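Local coordinates for UPF0098 protein CT_736 (Chlamydia trachomatis, PDB 3N08), which is of unconfirmed function but, as a homologue of phosphatidylethanolamine-binding proteins and Raf kinase inhibitor protein, probably binds anionic or phosphorylated ligands, at residues Arg58-Leu71 / Ala86-Pro100. Residues are numbered along the deposited sequence; the frame is centred on the assembly and turned at random. Where two conformers were deposited one is given.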
loop_
_atom_site.group_PDB
_atom_site.type_symbol
_atom_site.label_atom_id
_atom_site.label_comp_id
_atom_site.label_asym_id
_atom_site.label_seq_id
_atom_site.Cartn_x
_atom_site.Cartn_y
_atom_site.Cartn_z
ATOM N N ARG B 58 27.876 10.334 -8.348
ATOM C CA ARG B 58 27.507 8.921 -8.389
ATOM C C ARG B 58 27.022 8.617 -9.802
ATOM O O ARG B 58 25.898 8.928 -10.160
ATOM C CB ARG B 58 26.411 8.624 -7.342
ATOM C CG ARG B 58 26.003 7.167 -7.230
ATOM C CD ARG B 58 27.058 6.348 -6.556
ATOM N NE ARG B 58 26.756 4.939 -6.691
ATOM C CZ ARG B 58 27.597 3.969 -6.349
ATOM N NH1 ARG B 58 28.762 4.261 -5.787
ATOM N NH2 ARG B 58 27.239 2.704 -6.532
ATOM N N GLU B 59 27.888 8.002 -10.594
ATOM C CA GLU B 59 27.638 7.775 -12.005
ATOM C C GLU B 59 26.377 6.944 -12.277
ATOM O O GLU B 59 25.651 7.194 -13.236
ATOM C CB GLU B 59 28.874 7.102 -12.607
ATOM C CG GLU B 59 28.702 6.585 -14.017
ATOM C CD GLU B 59 30.014 6.100 -14.600
ATOM O OE1 GLU B 59 30.177 4.871 -14.755
ATOM O OE2 GLU B 59 30.883 6.946 -14.884
ATOM N N ASP B 60 26.114 5.955 -11.434
ATOM C CA ASP B 60 24.922 5.117 -11.619
ATOM C C ASP B 60 23.631 5.795 -11.159
ATOM O O ASP B 60 22.554 5.229 -11.285
ATOM C CB ASP B 60 25.087 3.731 -10.996
ATOM C CG ASP B 60 25.069 3.736 -9.476
ATOM O OD1 ASP B 60 24.783 4.776 -8.828
ATOM O OD2 ASP B 60 25.318 2.645 -8.900
ATOM N N GLY B 61 23.735 7.014 -10.663
ATOM C CA GLY B 61 22.566 7.813 -10.325
ATOM C C GLY B 61 21.708 7.292 -9.190
ATOM O O GLY B 61 20.522 7.667 -9.099
ATOM N N LEU B 62 22.281 6.474 -8.304
ATOM C CA LEU B 62 21.498 5.889 -7.215
ATOM C C LEU B 62 22.317 5.779 -5.950
ATOM O O LEU B 62 23.309 5.074 -5.915
ATOM C CB LEU B 62 20.983 4.509 -7.625
ATOM C CG LEU B 62 19.881 3.887 -6.749
ATOM C CD1 LEU B 62 18.630 4.772 -6.721
ATOM C CD2 LEU B 62 19.498 2.496 -7.259
ATOM N N TRP B 63 21.877 6.478 -4.912
ATOM C CA TRP B 63 22.543 6.433 -3.612
ATOM C C TRP B 63 21.675 5.708 -2.575
ATOM O O TRP B 63 20.518 6.100 -2.352
ATOM C CB TRP B 63 22.837 7.852 -3.141
ATOM C CG TRP B 63 23.888 7.917 -2.079
ATOM C CD1 TRP B 63 23.729 7.751 -0.738
ATOM C CD2 TRP B 63 25.267 8.191 -2.298
ATOM N NE1 TRP B 63 24.954 7.874 -0.101
ATOM C CE2 TRP B 63 25.905 8.167 -1.046
ATOM C CE3 TRP B 63 26.024 8.463 -3.443
ATOM C CZ2 TRP B 63 27.272 8.388 -0.905
ATOM C CZ3 TRP B 63 27.373 8.678 -3.303
ATOM C CH2 TRP B 63 27.986 8.646 -2.040
ATOM N N ILE B 64 22.220 4.657 -1.983
ATOM C CA ILE B 64 21.496 3.878 -0.976
ATOM C C ILE B 64 21.699 4.519 0.384
ATOM O O ILE B 64 22.846 4.713 0.838
ATOM C CB ILE B 64 22.007 2.420 -0.940
ATOM C CG1 ILE B 64 21.870 1.732 -2.296
ATOM C CG2 ILE B 64 21.282 1.658 0.157
ATOM C CD1 ILE B 64 20.587 1.943 -3.018
ATOM N N HIS B 65 20.591 4.892 0.998
ATOM C CA HIS B 65 20.598 5.541 2.291
ATOM C C HIS B 65 20.413 4.599 3.483
ATOM O O HIS B 65 20.781 4.955 4.579
ATOM C CB HIS B 65 19.545 6.671 2.326
ATOM C CG HIS B 65 19.986 7.899 1.601
ATOM N ND1 HIS B 65 20.450 9.018 2.253
ATOM C CD2 HIS B 65 20.172 8.137 0.282
ATOM C CE1 HIS B 65 20.842 9.921 1.371
ATOM N NE2 HIS B 65 20.684 9.409 0.167
ATOM N N TRP B 66 19.818 3.433 3.271
ATOM C CA TRP B 66 19.564 2.512 4.376
ATOM C C TRP B 66 19.257 1.135 3.825
ATOM O O TRP B 66 18.448 1.004 2.905
ATOM C CB TRP B 66 18.374 3.002 5.211
ATOM C CG TRP B 66 18.326 2.537 6.646
ATOM C CD1 TRP B 66 19.303 1.909 7.349
ATOM C CD2 TRP B 66 17.229 2.729 7.549
ATOM N NE1 TRP B 66 18.867 1.681 8.653
ATOM C CE2 TRP B 66 17.604 2.180 8.792
ATOM C CE3 TRP B 66 15.965 3.307 7.419
ATOM C CZ2 TRP B 66 16.745 2.185 9.911
ATOM C CZ3 TRP B 66 15.120 3.324 8.531
ATOM C CH2 TRP B 66 15.515 2.766 9.755
ATOM N N ILE B 67 19.844 0.116 4.448
ATOM C CA ILE B 67 19.494 -1.264 4.225
ATOM C C ILE B 67 19.242 -1.928 5.571
ATOM O O ILE B 67 20.099 -1.884 6.474
ATOM C CB ILE B 67 20.647 -1.999 3.519
ATOM C CG1 ILE B 67 20.813 -1.465 2.091
ATOM C CG2 ILE B 67 20.413 -3.515 3.523
ATOM C CD1 ILE B 67 21.921 -2.146 1.301
ATOM N N VAL B 68 18.110 -2.614 5.645
ATOM C CA VAL B 68 17.786 -3.435 6.810
ATOM C C VAL B 68 17.216 -4.751 6.300
ATOM O O VAL B 68 16.358 -4.759 5.440
ATOM C CB VAL B 68 16.736 -2.778 7.723
ATOM C CG1 VAL B 68 16.481 -3.635 8.952
ATOM C CG2 VAL B 68 17.184 -1.390 8.144
ATOM N N TYR B 69 17.679 -5.877 6.832
ATOM C CA TYR B 69 17.084 -7.135 6.448
ATOM C C TYR B 69 16.945 -8.050 7.658
ATOM O O TYR B 69 17.499 -7.787 8.725
ATOM C CB TYR B 69 17.858 -7.804 5.293
ATOM C CG TYR B 69 19.179 -8.434 5.665
ATOM C CD1 TYR B 69 20.355 -7.697 5.657
ATOM C CD2 TYR B 69 19.241 -9.783 5.984
ATOM C CE1 TYR B 69 21.567 -8.293 5.981
ATOM C CE2 TYR B 69 20.432 -10.374 6.306
ATOM C CZ TYR B 69 21.582 -9.631 6.294
ATOM O OH TYR B 69 22.758 -10.262 6.619
ATOM N N ASN B 70 16.193 -9.134 7.474
ATOM C CA ASN B 70 15.860 -10.044 8.552
ATOM C C ASN B 70 15.072 -9.373 9.666
ATOM O O ASN B 70 15.151 -9.781 10.817
ATOM C CB ASN B 70 17.092 -10.790 9.066
ATOM C CG ASN B 70 17.441 -11.996 8.212
ATOM O OD1 ASN B 70 16.734 -12.345 7.251
ATOM N ND2 ASN B 70 18.537 -12.645 8.561
ATOM N N LEU B 71 14.296 -8.365 9.306
ATOM C CA LEU B 71 13.308 -7.838 10.229
ATOM C C LEU B 71 12.234 -8.870 10.499
ATOM O O LEU B 71 11.868 -9.639 9.607
ATOM C CB LEU B 71 12.630 -6.638 9.616
ATOM C CG LEU B 71 13.358 -5.326 9.717
ATOM C CD1 LEU B 71 12.801 -4.384 8.661
ATOM C CD2 LEU B 71 13.232 -4.724 11.129
ATOM N N ALA B 86 17.341 -6.317 13.889
ATOM C CA ALA B 86 17.479 -6.907 12.562
ATOM C C ALA B 86 18.897 -6.580 12.123
ATOM O O ALA B 86 19.675 -6.022 12.889
ATOM C CB ALA B 86 16.458 -6.300 11.595
ATOM N N VAL B 87 19.252 -6.901 10.889
ATOM C CA VAL B 87 20.601 -6.680 10.397
ATOM C C VAL B 87 20.603 -5.426 9.544
ATOM O O VAL B 87 19.757 -5.264 8.673
ATOM C CB VAL B 87 21.093 -7.870 9.553
ATOM C CG1 VAL B 87 22.534 -7.670 9.156
ATOM C CG2 VAL B 87 20.896 -9.185 10.317
ATOM N N GLN B 88 21.554 -4.539 9.793
ATOM C CA GLN B 88 21.727 -3.375 8.923
ATOM C C GLN B 88 22.863 -3.601 7.953
ATOM O O GLN B 88 23.912 -4.164 8.286
ATOM C CB GLN B 88 21.903 -2.101 9.741
ATOM C CG GLN B 88 20.639 -1.788 10.541
ATOM C CD GLN B 88 20.706 -0.491 11.320
ATOM O OE1 GLN B 88 20.569 0.593 10.760
ATOM N NE2 GLN B 88 20.888 -0.596 12.630
ATOM N N GLY B 89 22.627 -3.193 6.714
ATOM C CA GLY B 89 23.606 -3.328 5.653
ATOM C C GLY B 89 24.325 -2.019 5.429
ATOM O O GLY B 89 24.195 -1.073 6.218
ATOM N N LEU B 90 25.096 -1.977 4.349
ATOM C CA LEU B 90 25.903 -0.821 4.030
ATOM C C LEU B 90 25.187 0.141 3.136
ATOM O O LEU B 90 24.563 -0.249 2.159
ATOM C CB LEU B 90 27.179 -1.266 3.332
ATOM C CG LEU B 90 28.064 -2.198 4.153
ATOM C CD1 LEU B 90 29.291 -2.548 3.324
ATOM C CD2 LEU B 90 28.471 -1.611 5.495
ATOM N N ASN B 91 25.288 1.417 3.467
ATOM C CA ASN B 91 24.811 2.455 2.585
ATOM C C ASN B 91 25.901 2.766 1.550
ATOM O O ASN B 91 26.976 2.176 1.565
ATOM C CB ASN B 91 24.370 3.668 3.403
ATOM C CG ASN B 91 25.502 4.272 4.204
ATOM O OD1 ASN B 91 26.625 4.407 3.708
ATOM N ND2 ASN B 91 25.215 4.656 5.451
ATOM N N THR B 92 25.637 3.690 0.641
ATOM C CA THR B 92 26.564 3.924 -0.476
ATOM C C THR B 92 27.827 4.630 -0.013
ATOM O O THR B 92 28.864 4.591 -0.701
ATOM C CB THR B 92 25.835 4.662 -1.618
ATOM O OG1 THR B 92 24.823 3.801 -2.121
ATOM C CG2 THR B 92 26.801 5.024 -2.748
ATOM N N ALA B 93 27.773 5.281 1.137
ATOM C CA ALA B 93 28.987 5.820 1.727
ATOM C C ALA B 93 29.913 4.722 2.253
ATOM O O ALA B 93 31.042 5.006 2.654
ATOM C CB ALA B 93 28.638 6.792 2.827
ATOM N N GLY B 94 29.455 3.481 2.261
ATOM C CA GLY B 94 30.277 2.374 2.688
ATOM C C GLY B 94 30.244 2.146 4.185
ATOM O O GLY B 94 31.096 1.412 4.712
ATOM N N GLU B 95 29.261 2.741 4.869
ATOM C CA GLU B 95 29.102 2.566 6.305
ATOM C C GLU B 95 27.782 1.869 6.599
ATOM O O GLU B 95 26.875 1.846 5.782
ATOM C CB GLU B 95 29.143 3.923 7.018
ATOM C CG GLU B 95 30.465 4.694 6.852
ATOM C CD GLU B 95 31.703 3.948 7.370
ATOM O OE1 GLU B 95 31.638 3.342 8.467
ATOM O OE2 GLU B 95 32.771 4.017 6.703
ATOM N N ILE B 96 27.669 1.323 7.798
ATOM C CA ILE B 96 26.455 0.651 8.253
ATOM C C ILE B 96 25.375 1.674 8.575
ATOM O O ILE B 96 25.687 2.761 9.072
ATOM C CB ILE B 96 26.754 -0.206 9.522
ATOM C CG1 ILE B 96 25.517 -0.995 9.950
ATOM C CG2 ILE B 96 27.212 0.692 10.676
ATOM C CD1 ILE B 96 25.808 -2.052 11.010
ATOM N N GLY B 97 24.123 1.327 8.317
ATOM C CA GLY B 97 22.993 2.052 8.865
ATOM C C GLY B 97 22.503 3.245 8.070
ATOM O O GLY B 97 22.854 3.430 6.914
ATOM N N TYR B 98 21.695 4.069 8.725
ATOM C CA TYR B 98 20.959 5.144 8.094
ATOM C C TYR B 98 21.805 6.349 7.845
ATOM O O TYR B 98 22.531 6.819 8.728
ATOM C CB TYR B 98 19.787 5.534 8.995
ATOM C CG TYR B 98 18.921 6.689 8.528
ATOM C CD1 TYR B 98 18.003 6.515 7.506
ATOM C CD2 TYR B 98 19.012 7.942 9.115
ATOM C CE1 TYR B 98 17.187 7.549 7.084
ATOM C CE2 TYR B 98 18.195 8.989 8.691
ATOM C CZ TYR B 98 17.276 8.781 7.692
ATOM O OH TYR B 98 16.453 9.784 7.260
ATOM N N CYS B 99 21.631 6.875 6.642
ATOM C CA CYS B 99 22.226 8.118 6.171
ATOM C C CYS B 99 21.088 9.079 5.878
ATOM O O CYS B 99 20.245 8.772 5.054
ATOM C CB CYS B 99 22.989 7.847 4.873
ATOM S SG CYS B 99 23.851 9.253 4.171
ATOM N N PRO B 100 21.033 10.237 6.548
ATOM C CA PRO B 100 19.880 11.097 6.282
ATOM C C PRO B 100 19.939 11.780 4.920
ATOM O O PRO B 100 21.020 12.050 4.389
ATOM C CB PRO B 100 19.959 12.160 7.388
ATOM C CG PRO B 100 21.357 12.212 7.740
ATOM C CD PRO B 100 21.898 10.796 7.594
HETATM O O HOH W 1 22.308 0.974 5.644
#
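Antiparallel pairing between Tyr69 and Val87 and between Val68 and Gln88 adds the short edge strand 87-88 to strand 63-71 of the large sheet in this PEBP-family fold; residues 89-92 go on alongside that strand, the chain reverses in the turn Asn91-Gly94, and Gly97-Cys99 pass the strand again. Tyr69 and Val87 form the hydrogen-bonded pair, and CB of Val87 lies over one face of the Tyr69 ring. Beyond the Val68-Gln88 pair, Gly89 N still bonds to Ile67 O at 2.9 Å. Where the chains part, water 1 fills in, accepting from Ile67 N and donating to the carbonyls of Gly89 and Gly97.

Trp66 is sandwiched between Val68 CG2 on one face and Tyr98 on the other, where CB of Tyr98 sits 3.9 Å from the centroid of the five-membered ring of Trp66. The Tyr98 ring turns its edge to the six-membered ring, planes at 72°. In the indole plane, NE1 of Trp66 gives a nearly straight 2.9 Å bond to OE1 of Gln88, fixing the ring's rotation. His65 is gripped twice by Cys99: its O accepts from Cys99 N, and its ND1 donates to Cys99 O (2.8 Å), which lies in the imidazole plane.

Farther along, Thr92 does two jobs. With OG1 anti to the carbonyl carbon (chi1 -65°), Thr92 OG1 accepts a hydrogen bond from Ile64 N at 2.7 Å, and Thr92 N returns one to Ile64 O, while CG2 rests over the six-membered ring of Trp63, 3.5 Å from its centroid, and against a guanidinium face of Arg58.

Strand 43-50 flanks strand 63-71 on the side away from strand 87-88, and helix 129-136 packs on Ile64, Ile67 and Tyr69.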